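Local coordinates for protein beta-lactamase II (PDB 6V72) that probably hydrolyses the beta-lactam ring of antibiotics to a substituted beta-amino acid, as a zinc-dependent class B metallo-beta-lactamase, at residues A[89-94]-A[151-156]; A[23-28]-A[37-42]; A[29-34]-A[175-180]. All coordinates share one frame; numbering follows the deposited sequence.

Contact 1. Residues A[89-94]-A[151-156]; sequences VRAAVV and QSLAPL. With CA (calcium ion), chain D.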
ATOM      1  N   VAL A  89      22.189  18.813  19.352  1.00 16.32           N
ATOM      2  CA  VAL A  89      22.388  17.702  18.426  1.00 15.28           C
ATOM      3  C   VAL A  89      23.774  17.825  17.814  1.00 16.76           C
ATOM      4  O   VAL A  89      24.133  18.861  17.247  1.00 18.52           O
ATOM      5  CB  VAL A  89      21.305  17.693  17.339  1.00 13.83           C
ATOM      6  CG1 VAL A  89      21.531  16.517  16.387  1.00 14.72           C
ATOM      7  CG2 VAL A  89      19.896  17.601  17.954  1.00 13.47           C
ATOM      8  N   ARG A  90      24.575  16.785  17.938  1.00 17.69           N
ATOM      9  CA  ARG A  90      25.855  16.847  17.253  1.00 20.08           C
ATOM     10  C   ARG A  90      25.970  15.884  16.089  1.00 18.93           C
ATOM     11  O   ARG A  90      26.843  16.087  15.237  1.00 23.22           O
ATOM     12  CB  ARG A  90      27.002  16.612  18.227  1.00 24.69           C
ATOM     13  CG  ARG A  90      27.092  15.253  18.723  1.00 24.54           C
ATOM     14  CD  ARG A  90      28.494  14.963  19.260  1.00 24.52           C
ATOM     15  NE  ARG A  90      28.375  13.727  20.004  1.00 23.26           N
ATOM     16  CZ  ARG A  90      28.403  12.518  19.458  1.00 22.89           C
ATOM     17  NH1 ARG A  90      28.595  12.363  18.139  1.00 20.12           N
ATOM     18  NH2 ARG A  90      28.242  11.470  20.248  1.00 24.94           N
ATOM     19  N   ALA A  91      25.101  14.883  16.007  1.00 16.91           N
ATOM     20  CA  ALA A  91      25.133  13.959  14.884  1.00 14.28           C
ATOM     21  C   ALA A  91      23.723  13.467  14.644  1.00 13.35           C
ATOM     22  O   ALA A  91      22.893  13.464  15.551  1.00 14.76           O
ATOM     23  CB  ALA A  91      26.063  12.766  15.131  1.00 14.89           C
ATOM     24  N   ALA A  92      23.463  13.041  13.412  1.00 13.29           N
ATOM     25  CA  ALA A  92      22.150  12.544  13.027  1.00 12.99           C
ATOM     26  C   ALA A  92      22.334  11.381  12.071  1.00 12.06           C
ATOM     27  O   ALA A  92      23.286  11.347  11.290  1.00 14.30           O
ATOM     28  CB  ALA A  92      21.296  13.613  12.337  1.00 14.70           C
ATOM     29  N   VAL A  93      21.399  10.447  12.112  1.00 11.70           N
ATOM     30  CA  VAL A  93      21.384   9.328  11.181  1.00 10.20           C
ATOM     31  C   VAL A  93      19.971   9.230  10.634  1.00 11.37           C
ATOM     32  O   VAL A  93      18.997   9.422  11.374  1.00 12.84           O
ATOM     33  CB  VAL A  93      21.850   7.998  11.834  1.00 12.13           C
ATOM     34  CG1 VAL A  93      20.998   7.612  13.059  1.00 13.46           C
ATOM     35  CG2 VAL A  93      21.829   6.866  10.798  1.00 14.15           C
ATOM     36  N   VAL A  94      19.850   9.005   9.328  1.00 12.16           N
ATOM     37  CA  VAL A  94      18.544   8.786   8.713  1.00 13.42           C
ATOM     38  C   VAL A  94      18.422   7.324   8.315  1.00 12.79           C
ATOM     39  O   VAL A  94      19.401   6.691   7.891  1.00 15.45           O
ATOM     40  CB  VAL A  94      18.290   9.711   7.513  1.00 16.08           C
ATOM     41  CG1 VAL A  94      18.296  11.157   7.978  1.00 17.01           C
ATOM     42  CG2 VAL A  94      19.325   9.477   6.423  1.00 19.51           C
ATOM     43  N   GLN A 151      31.302   4.891  16.133  1.00 11.71           N
ATOM     44  CA  GLN A 151      31.794   5.759  17.204  1.00 12.79           C
ATOM     45  C   GLN A 151      30.901   6.974  17.381  1.00 14.20           C
ATOM     46  O   GLN A 151      30.583   7.363  18.515  1.00 18.39           O
ATOM     47  CB  GLN A 151      33.216   6.212  16.895  1.00 14.68           C
ATOM     48  CG  GLN A 151      33.898   6.970  18.033  1.00 18.19           C
ATOM     49  CD  GLN A 151      35.277   7.469  17.629  1.00 20.90           C
ATOM     50  OE1 GLN A 151      35.416   8.222  16.676  1.00 24.57           O
ATOM     51  NE2 GLN A 151      36.295   7.039  18.342  1.00 29.78           N
ATOM     52  N   SER A 152      30.507   7.597  16.274  1.00 15.12           N
ATOM     53  CA  SER A 152      29.840   8.892  16.332  1.00 15.04           C
ATOM     54  C   SER A 152      28.392   8.795  16.758  1.00 14.93           C
ATOM     55  O   SER A 152      27.843   9.774  17.274  1.00 16.88           O
ATOM     56  CB  SER A 152      29.902   9.585  14.969  1.00 17.94           C
ATOM     57  OG  SER A 152      31.250   9.740  14.532  1.00 21.62           O
ATOM     58  N   LEU A 153      27.752   7.647  16.552  1.00 14.55           N
ATOM     59  CA  LEU A 153      26.336   7.513  16.843  1.00 14.32           C
ATOM     60  C   LEU A 153      26.082   6.664  18.073  1.00 14.80           C
ATOM     61  O   LEU A 153      24.926   6.511  18.470  1.00 15.50           O
ATOM     62  CB  LEU A 153      25.605   6.920  15.631  1.00 15.76           C
ATOM     63  CG  LEU A 153      25.741   7.856  14.404  1.00 17.65           C
ATOM     64  CD1 LEU A 153      25.406   7.189  13.092  1.00 20.48           C
ATOM     65  CD2 LEU A 153      24.876   9.109  14.578  1.00 20.11           C
ATOM     66  N   ALA A 154      27.125   6.110  18.677  1.00 13.50           N
ATOM     67  CA  ALA A 154      26.972   5.421  19.954  1.00 14.30           C
ATOM     68  C   ALA A 154      26.240   6.324  20.945  1.00 15.41           C
ATOM     69  O   ALA A 154      26.489   7.537  20.978  1.00 18.36           O
ATOM     70  CB  ALA A 154      28.352   5.031  20.504  1.00 17.24           C
ATOM     71  N   PRO A 155      25.349   5.775  21.791  1.00 14.55           N
ATOM     72  CA  PRO A 155      25.099   4.351  22.048  1.00 15.33           C
ATOM     73  C   PRO A 155      24.192   3.646  21.061  1.00 15.11           C
ATOM     74  O   PRO A 155      23.982   2.457  21.226  1.00 15.91           O
ATOM     75  CB  PRO A 155      24.448   4.364  23.431  1.00 18.15           C
ATOM     76  CG  PRO A 155      23.703   5.678  23.446  1.00 18.41           C
ATOM     77  CD  PRO A 155      24.654   6.639  22.764  1.00 16.61           C
ATOM     78  N   LEU A 156      23.671   4.347  20.060  1.00 14.19           N
ATOM     79  CA  LEU A 156      22.900   3.656  19.036  1.00 13.66           C
ATOM     80  C   LEU A 156      23.770   2.619  18.348  1.00 14.16           C
ATOM     81  O   LEU A 156      24.937   2.877  18.022  1.00 17.62           O
ATOM     82  CB  LEU A 156      22.365   4.639  17.998  1.00 16.42           C
ATOM     83  CG  LEU A 156      21.291   5.583  18.536  1.00 17.75           C
ATOM     84  CD1 LEU A 156      21.178   6.769  17.605  1.00 23.75           C
ATOM     85  CD2 LEU A 156      19.932   4.895  18.710  1.00 18.78           C
TER
HETATM   86 CA    CA D 303      35.871  10.120  15.329  0.78 20.83          CA
HETATM   87  O   HOH W   1      28.774   8.833  20.126  1.00 20.59           O
HETATM   88  O   HOH W   2      33.506  10.545  15.935  1.00 32.50           O

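Contact 2. Residues A[23-28]-A[37-42]; sequences GEVSFS and HTTYLD. With FMT (formic acid), chain J.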
ATOM      1  N   GLY A  23       6.320  23.595  19.798  1.00 22.79           N
ATOM      2  CA  GLY A  23       5.875  23.934  18.453  1.00 21.28           C
ATOM      3  C   GLY A  23       4.958  22.852  17.897  1.00 19.93           C
ATOM      4  O   GLY A  23       3.985  22.434  18.542  1.00 24.03           O
ATOM      5  N   GLU A  24       5.278  22.378  16.694  1.00 18.89           N
ATOM      6  CA  GLU A  24       4.529  21.304  16.047  1.00 19.55           C
ATOM      7  C   GLU A  24       5.015  19.912  16.436  1.00 16.96           C
ATOM      8  O   GLU A  24       4.520  18.922  15.885  1.00 18.23           O
ATOM      9  CB  GLU A  24       4.612  21.437  14.521  1.00 23.19           C
ATOM     10  CG  GLU A  24       4.034  22.712  13.928  1.00 30.78           C
ATOM     11  CD  GLU A  24       4.555  22.959  12.512  1.00 40.25           C
ATOM     12  OE1 GLU A  24       5.204  24.005  12.286  1.00 46.64           O
ATOM     13  OE2 GLU A  24       4.342  22.096  11.627  1.00 41.21           O
ATOM     14  N   VAL A  25       5.996  19.802  17.326  1.00 17.16           N
ATOM     15  CA  VAL A  25       6.599  18.507  17.642  1.00 15.61           C
ATOM     16  C   VAL A  25       6.010  17.978  18.935  1.00 15.84           C
ATOM     17  O   VAL A  25       5.857  18.715  19.917  1.00 18.68           O
ATOM     18  CB  VAL A  25       8.129  18.608  17.762  1.00 16.95           C
ATOM     19  CG1 VAL A  25       8.746  17.196  17.937  1.00 15.96           C
ATOM     20  CG2 VAL A  25       8.703  19.326  16.566  1.00 18.81           C
ATOM     21  N   SER A  26       5.677  16.696  18.938  1.00 15.09           N
ATOM     22  CA  SER A  26       5.262  15.999  20.149  1.00 16.12           C
ATOM     23  C   SER A  26       6.423  15.134  20.628  1.00 17.04           C
ATOM     24  O   SER A  26       6.924  14.296  19.873  1.00 19.12           O
ATOM     25  CB  SER A  26       4.038  15.129  19.866  1.00 17.82           C
ATOM     26  OG  SER A  26       2.906  15.928  19.567  1.00 22.24           O
ATOM     27  N   PHE A  27       6.845  15.316  21.871  1.00 16.75           N
ATOM     28  CA  PHE A  27       7.940  14.531  22.430  1.00 16.05           C
ATOM     29  C   PHE A  27       7.415  13.561  23.476  1.00 18.13           C
ATOM     30  O   PHE A  27       6.593  13.930  24.323  1.00 22.56           O
ATOM     31  CB  PHE A  27       9.002  15.428  23.069  1.00 20.10           C
ATOM     32  CG  PHE A  27       9.853  16.164  22.082  1.00 17.26           C
ATOM     33  CD1 PHE A  27      10.883  15.515  21.401  1.00 18.08           C
ATOM     34  CD2 PHE A  27       9.638  17.516  21.844  1.00 18.92           C
ATOM     35  CE1 PHE A  27      11.672  16.205  20.489  1.00 20.33           C
ATOM     36  CE2 PHE A  27      10.420  18.206  20.946  1.00 21.33           C
ATOM     37  CZ  PHE A  27      11.448  17.554  20.273  1.00 20.38           C
ATOM     38  N   SER A  28       7.914  12.331  23.450  1.00 17.83           N
ATOM     39  CA  SER A  28       7.597  11.396  24.521  1.00 18.74           C
ATOM     40  C   SER A  28       8.853  10.630  24.890  1.00 18.44           C
ATOM     41  O   SER A  28       9.727  10.404  24.056  1.00 23.16           O
ATOM     42  CB  SER A  28       6.469  10.432  24.150  1.00 24.20           C
ATOM     43  OG  SER A  28       6.692   9.827  22.900  1.00 26.44           O
ATOM     44  N   HIS A  37      10.499  11.767  18.930  1.00 13.87           N
ATOM     45  CA  HIS A  37       9.851  12.929  18.346  1.00 12.48           C
ATOM     46  C   HIS A  37       8.800  12.467  17.353  1.00 12.44           C
ATOM     47  O   HIS A  37       9.040  11.552  16.555  1.00 13.43           O
ATOM     48  CB  HIS A  37      10.850  13.908  17.690  1.00 14.44           C
ATOM     49  CG  HIS A  37      11.685  13.355  16.559  1.00 13.43           C
ATOM     50  ND1 HIS A  37      11.230  13.292  15.255  1.00 13.48           N
ATOM     51  CD2 HIS A  37      12.982  12.955  16.524  1.00 13.59           C
ATOM     52  CE1 HIS A  37      12.189  12.814  14.481  1.00 13.71           C
ATOM     53  NE2 HIS A  37      13.266  12.614  15.223  1.00 13.13           N
ATOM     54  N   THR A  38       7.639  13.110  17.399  1.00 14.21           N
ATOM     55  CA  THR A  38       6.546  12.811  16.482  1.00 12.61           C
ATOM     56  C   THR A  38       6.058  14.101  15.852  1.00 14.13           C
ATOM     57  O   THR A  38       5.812  15.091  16.557  1.00 15.07           O
ATOM     58  CB  THR A  38       5.388  12.108  17.198  1.00 14.45           C
ATOM     59  OG1 THR A  38       5.877  10.903  17.788  1.00 16.20           O
ATOM     60  CG2 THR A  38       4.244  11.764  16.222  1.00 15.53           C
ATOM     61  N   THR A  39       5.898  14.079  14.535  1.00 12.95           N
ATOM     62  CA  THR A  39       5.298  15.181  13.808  1.00 13.38           C
ATOM     63  C   THR A  39       4.255  14.637  12.845  1.00 13.90           C
ATOM     64  O   THR A  39       4.222  13.444  12.534  1.00 15.20           O
ATOM     65  CB  THR A  39       6.348  15.991  13.045  1.00 13.80           C
ATOM     66  OG1 THR A  39       7.166  15.112  12.253  1.00 14.19           O
ATOM     67  CG2 THR A  39       7.213  16.827  14.006  1.00 16.96           C
ATOM     68  N   TYR A  40       3.408  15.527  12.354  1.00 16.06           N
ATOM     69  CA  TYR A  40       2.257  15.101  11.574  1.00 17.92           C
ATOM     70  C   TYR A  40       2.214  15.824  10.242  1.00 19.01           C
ATOM     71  O   TYR A  40       2.622  16.986  10.110  1.00 21.94           O
ATOM     72  CB  TYR A  40       0.925  15.337  12.321  1.00 17.87           C
ATOM     73  CG  TYR A  40       0.848  14.542  13.593  1.00 17.78           C
ATOM     74  CD1 TYR A  40       1.362  15.047  14.786  1.00 18.91           C
ATOM     75  CD2 TYR A  40       0.306  13.260  13.604  1.00 19.22           C
ATOM     76  CE1 TYR A  40       1.313  14.310  15.952  1.00 20.71           C
ATOM     77  CE2 TYR A  40       0.249  12.515  14.769  1.00 20.66           C
ATOM     78  CZ  TYR A  40       0.755  13.044  15.939  1.00 21.71           C
ATOM     79  OH  TYR A  40       0.710  12.313  17.109  1.00 24.13           O
ATOM     80  N   LEU A  41       1.700  15.113   9.253  1.00 20.19           N
ATOM     81  CA  LEU A  41       1.501  15.682   7.939  1.00 23.65           C
ATOM     82  C   LEU A  41       0.084  15.364   7.506  1.00 25.99           C
ATOM     83  O   LEU A  41      -0.366  14.224   7.642  1.00 27.26           O
ATOM     84  CB  LEU A  41       2.524  15.112   6.961  1.00 28.16           C
ATOM     85  CG  LEU A  41       2.367  15.637   5.552  1.00 33.81           C
ATOM     86  CD1 LEU A  41       3.015  17.006   5.516  1.00 38.54           C
ATOM     87  CD2 LEU A  41       3.071  14.704   4.611  1.00 35.69           C
ATOM     88  N   ASP A  42      -0.614  16.371   6.997  1.00 28.39           N
ATOM     89  CA  ASP A  42      -1.947  16.212   6.430  1.00 36.36           C
ATOM     90  C   ASP A  42      -1.975  16.967   5.098  1.00 44.97           C
ATOM     91  O   ASP A  42      -2.628  18.004   4.974  1.00 45.46           O
ATOM     92  CB  ASP A  42      -3.013  16.729   7.393  1.00 38.31           C
ATOM     93  CG  ASP A  42      -4.406  16.302   6.999  1.00 42.47           C
ATOM     94  OD1 ASP A  42      -5.346  16.533   7.792  1.00 45.22           O
ATOM     95  OD2 ASP A  42      -4.558  15.719   5.906  1.00 43.91           O
TER
HETATM   96  C   FMT J 309       3.063   7.574  17.148  1.00 43.13           C
HETATM   97  O1  FMT J 309       3.167   7.318  15.953  1.00 41.59           O
HETATM   98  O2  FMT J 309       3.695   8.449  17.732  1.00 43.85           O
HETATM   99  O   HOH W   3       3.278  18.116  13.601  1.00 19.83           O
HETATM  100  O   HOH W   4       6.298  11.420  20.565  1.00 23.57           O

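Contact 3. Residues A[29-34]-A[175-180]; sequences QLAEGV and PELGIA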
ATOM      1  N   GLN A  29       8.950  10.253  26.155  1.00 21.53           N
ATOM      2  CA  GLN A  29      10.145   9.601  26.656  1.00 21.31           C
ATOM      3  C   GLN A  29       9.964   8.088  26.593  1.00 21.27           C
ATOM      4  O   GLN A  29       9.008   7.545  27.168  1.00 25.44           O
ATOM      5  CB  GLN A  29      10.436  10.069  28.082  1.00 25.12           C
ATOM      6  CG  GLN A  29      11.864   9.891  28.476  1.00 27.90           C
ATOM      7  CD  GLN A  29      12.118  10.319  29.897  1.00 33.87           C
ATOM      8  OE1 GLN A  29      12.875  11.250  30.144  1.00 38.71           O
ATOM      9  NE2 GLN A  29      11.482   9.646  30.841  1.00 38.84           N
ATOM     10  N   LEU A  30      10.881   7.408  25.892  1.00 21.13           N
ATOM     11  CA  LEU A  30      10.873   5.952  25.826  1.00 21.19           C
ATOM     12  C   LEU A  30      11.676   5.322  26.948  1.00 25.28           C
ATOM     13  O   LEU A  30      11.412   4.173  27.338  1.00 28.09           O
ATOM     14  CB  LEU A  30      11.449   5.479  24.493  1.00 22.32           C
ATOM     15  CG  LEU A  30      10.684   5.955  23.259  1.00 21.54           C
ATOM     16  CD1 LEU A  30      11.243   5.273  21.995  1.00 21.39           C
ATOM     17  CD2 LEU A  30       9.185   5.712  23.425  1.00 25.09           C
ATOM     18  N   ALA A  31      12.660   6.048  27.453  1.00 24.24           N
ATOM     19  CA  ALA A  31      13.534   5.604  28.532  1.00 22.22           C
ATOM     20  C   ALA A  31      14.280   6.848  28.977  1.00 21.98           C
ATOM     21  O   ALA A  31      14.246   7.875  28.301  1.00 20.89           O
ATOM     22  CB  ALA A  31      14.506   4.512  28.073  1.00 22.20           C
ATOM     23  N   GLU A  32      14.960   6.755  30.110  1.00 24.46           N
ATOM     24  CA  GLU A  32      15.795   7.873  30.524  1.00 25.09           C
ATOM     25  C   GLU A  32      16.786   8.240  29.424  1.00 22.70           C
ATOM     26  O   GLU A  32      17.555   7.392  28.957  1.00 22.88           O
ATOM     27  CB  GLU A  32      16.537   7.533  31.811  1.00 29.80           C
ATOM     28  CG  GLU A  32      17.390   8.675  32.297  1.00 35.75           C
ATOM     29  CD  GLU A  32      18.120   8.340  33.577  1.00 44.32           C
ATOM     30  OE1 GLU A  32      17.645   7.454  34.327  1.00 48.58           O
ATOM     31  OE2 GLU A  32      19.171   8.963  33.830  1.00 47.34           O
ATOM     32  N   GLY A  33      16.729   9.495  28.976  1.00 21.38           N
ATOM     33  CA  GLY A  33      17.602   9.973  27.920  1.00 19.55           C
ATOM     34  C   GLY A  33      17.227   9.558  26.516  1.00 18.63           C
ATOM     35  O   GLY A  33      18.011   9.793  25.585  1.00 19.35           O
ATOM     36  N   VAL A  34      16.067   8.947  26.318  1.00 16.86           N
ATOM     37  CA  VAL A  34      15.629   8.536  24.984  1.00 16.96           C
ATOM     38  C   VAL A  34      14.283   9.181  24.710  1.00 16.47           C
ATOM     39  O   VAL A  34      13.260   8.783  25.285  1.00 19.79           O
ATOM     40  CB  VAL A  34      15.539   7.013  24.834  1.00 17.76           C
ATOM     41  CG1 VAL A  34      15.142   6.659  23.397  1.00 18.41           C
ATOM     42  CG2 VAL A  34      16.854   6.356  25.211  1.00 19.55           C
ATOM     43  N   PRO A 175      20.459  -1.664  22.821  1.00 17.97           N
ATOM     44  CA  PRO A 175      20.266  -2.969  23.468  1.00 19.33           C
ATOM     45  C   PRO A 175      20.294  -2.903  24.981  1.00 19.69           C
ATOM     46  O   PRO A 175      19.641  -3.725  25.635  1.00 23.90           O
ATOM     47  CB  PRO A 175      21.430  -3.804  22.914  1.00 19.21           C
ATOM     48  CG  PRO A 175      21.786  -3.159  21.627  1.00 19.79           C
ATOM     49  CD  PRO A 175      21.569  -1.683  21.855  1.00 19.26           C
ATOM     50  N   GLU A 176      21.019  -1.949  25.567  1.00 20.09           N
ATOM     51  CA  GLU A 176      21.073  -1.875  27.024  1.00 22.47           C
ATOM     52  C   GLU A 176      19.779  -1.352  27.617  1.00 22.58           C
ATOM     53  O   GLU A 176      19.566  -1.496  28.825  1.00 25.79           O
ATOM     54  CB  GLU A 176      22.232  -0.984  27.476  1.00 27.07           C
ATOM     55  CG  GLU A 176      23.593  -1.521  27.089  1.00 31.91           C
ATOM     56  CD  GLU A 176      23.954  -2.805  27.833  1.00 39.20           C
ATOM     57  OE1 GLU A 176      23.449  -3.028  28.955  1.00 42.10           O
ATOM     58  OE2 GLU A 176      24.754  -3.594  27.293  1.00 42.84           O
ATOM     59  N   LEU A 177      18.931  -0.728  26.806  1.00 20.23           N
ATOM     60  CA  LEU A 177      17.664  -0.188  27.260  1.00 20.00           C
ATOM     61  C   LEU A 177      16.483  -0.964  26.702  1.00 21.54           C
ATOM     62  O   LEU A 177      15.330  -0.619  26.998  1.00 25.54           O
ATOM     63  CB  LEU A 177      17.561   1.292  26.871  1.00 21.34           C
ATOM     64  CG  LEU A 177      18.654   2.177  27.473  1.00 23.14           C
ATOM     65  CD1 LEU A 177      18.598   3.571  26.869  1.00 23.67           C
ATOM     66  CD2 LEU A 177      18.491   2.258  28.976  1.00 26.06           C
ATOM     67  N   GLY A 178      16.743  -2.001  25.907  1.00 20.05           N
ATOM     68  CA  GLY A 178      15.679  -2.819  25.349  1.00 19.62           C
ATOM     69  C   GLY A 178      14.803  -2.136  24.322  1.00 18.30           C
ATOM     70  O   GLY A 178      13.610  -2.442  24.241  1.00 20.21           O
ATOM     71  N   ILE A 179      15.370  -1.240  23.518  1.00 15.50           N
ATOM     72  CA  ILE A 179      14.633  -0.485  22.511  1.00 15.87           C
ATOM     73  C   ILE A 179      15.240  -0.785  21.150  1.00 15.14           C
ATOM     74  O   ILE A 179      16.465  -0.733  20.984  1.00 17.82           O
ATOM     75  CB  ILE A 179      14.673   1.034  22.779  1.00 17.66           C
ATOM     76  CG1 ILE A 179      14.007   1.392  24.104  1.00 19.14           C
ATOM     77  CG2 ILE A 179      14.050   1.812  21.614  1.00 18.04           C
ATOM     78  CD1 ILE A 179      14.410   2.780  24.600  1.00 20.72           C
ATOM     79  N   ALA A 180      14.397  -1.066  20.172  1.00 14.05           N
ATOM     80  CA  ALA A 180      14.865  -1.174  18.800  1.00 15.25           C
ATOM     81  C   ALA A 180      13.937  -0.360  17.920  1.00 14.06           C
ATOM     82  O   ALA A 180      12.716  -0.359  18.128  1.00 16.31           O
ATOM     83  CB  ALA A 180      14.913  -2.613  18.313  1.00 16.58           C
TER

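Contact 1. Residues A[89-94]-A[151-156]
One direct hydrogen bond joins strand 89-93 to segment 151-156: R90 NH1 gives a proton to the carbonyl O of S152 at 2.8 Å, with 154° at the hydrogen. The donor lies in the carbonyl plane on a lone pair, and S152 O sits at the guanidinium edge. R90 starts from the crowded chi1 position (70°) and then runs extended from CG to NE, which carries its planar end across to the helix. Water 1, in the plane of that same edge, accepts from R90 NH2 at 2.7 Å and also lies close to Q151 O and A154 O.

Apolar contact comes from L153, whose two methyls spread along the strand: CD2 meets A91 CB and CD1 meets V93 CB, each at 3.9 Å. I63 and W116 also touch L153.

A calcium ion lies beyond the contact, bound by Q151 OE1 at 2.4 Å together with E148, and water 2, another ligand, donates to S152 OG, which is also hydrogen-bonded to E148 O.

The chemistry is thus split between the methyls of L153, packed on the buried A91 and V93, and R90 at the partly exposed border, whose positive charge probably complements the carbonyls of Q151, S152 and A154.

Contact 2. Residues A[23-28]-A[37-42]
Two backbone hydrogen bonds between S26 and T38 hold strands 25-29 and 34-41 together as a beta hairpin. S26 N donates to T38 O at 2.9 Å in a nearly straight bond (175° at the hydrogen), and T38 N returns one to S26 O at 2.8 Å, more bent at 148°. Both acceptors are met in their carbonyl planes. S26 O also takes a proton from water 4, which hydrogen-bonds to S28 OG and T38 OG1 as well, and the CA of H37 lies against S26 O in a CA-H...O contact. Beyond the paired residues, water 3 bridges the two segments, donating to E24 O at 2.7 Å and accepting from Y40 N.

F27 and H37 form the next, non-hydrogen-bonded pair. H37 CB packs 3.7 Å from F27 CE1, the two side chains crossing obliquely, while the crowded chi1 of H37 (60°) leads its imidazole away toward V65 O, to which NE2 is hydrogen-bonded. V25 CG1 covers one face of the F27 ring near its rim and also touches H37 CB at 3.9 Å. Its other methyl, CG2, lies beside T39 CG2, these side chains pointing the same way. The face bearing S26 and T38 is more polar: S26 OG approaches the edge of the Y40 ring, and both S26 OG and Y40 OH are hydrogen-bonded to E14 OE2.

Helix 71-84 covers the V25 and H37 face through I77, and its W80 stacks on F27; helix 10-14 borders Y40 on the other side. Strands 20-22 and 49-58 flank the hairpin within the large mixed sheet.

Contact 3. Residues A[29-34]-A[175-180]
Side-chain packing alone joins the bend at 29-34 to the loop and first residue of strand 179-181, and the methyl ends of I179 and L177 do most of the touching. I179 carries CG1 anti to its carbonyl carbon (chi1 -63°) and is extended beyond it (chi2 162°), so CD1 is thrust out as a single tip. It meets three side chains at once: A31 CB at 3.9 Å, L30 CB at 4.0 Å and V34 CG1 at 4.1 Å. V34 meets I179 tip to tip.

L177 makes the second apolar group. Its CD1 comes end-on to V34 CG2 at 3.7 Å, the closest approach of the two segments, and also brushes A31 CB at a looser 4.4 Å. With chi1 of V34 at -177°, CG1 is anti to the backbone N and CG2 anti to the carbonyl carbon; the two methyls thus divide between I179 and L177.

Backbone hydrogen bonds shape each side internally. V34 N donates to A31 O at 2.9 Å, closing a type II turn with G33 at its third position, while L30 N donates to V34 O at 2.8 Å. On the partner side, G178 has a left-handed backbone, and its NH makes a weak bond to P175 O.

L30 also touches M36 and P229, whereas I179 also touches T221 of the neighbouring strand. L30 and A31 both face V34 in a classic beta bulge, and G178 and I179 form a G1 bulge; the contact thus packs a bulged hairpin turn of one sheet against the G1-bulged start of strand 179-181 in the other, a partly exposed junction between the two sheets of the alpha-beta/beta-alpha sandwich that defines the metallo-beta-lactamase fold.

Overall arrangement
Contacts 1 and 2 reach the same large mixed sheet, about 21 Å apart between centres: contact 2 pairs strands 25-29 and 34-41 toward one border, and contact 1 sets helix 147-153 against the inner strand 89-93. Contact 3 lies about 15 Å from contact 1 and about 19 Å from contact 2, centre to centre, and joins the turn of the same hairpin to the smaller sheet through strand 179-181. In sequence, contact 2 closes before contact 1 opens, while contact 3 spans all of contact 1 and alternates with contact 2. Early hairpin and late strand are thereby brought together, linking the two sheets of this zinc-hydrolase fold.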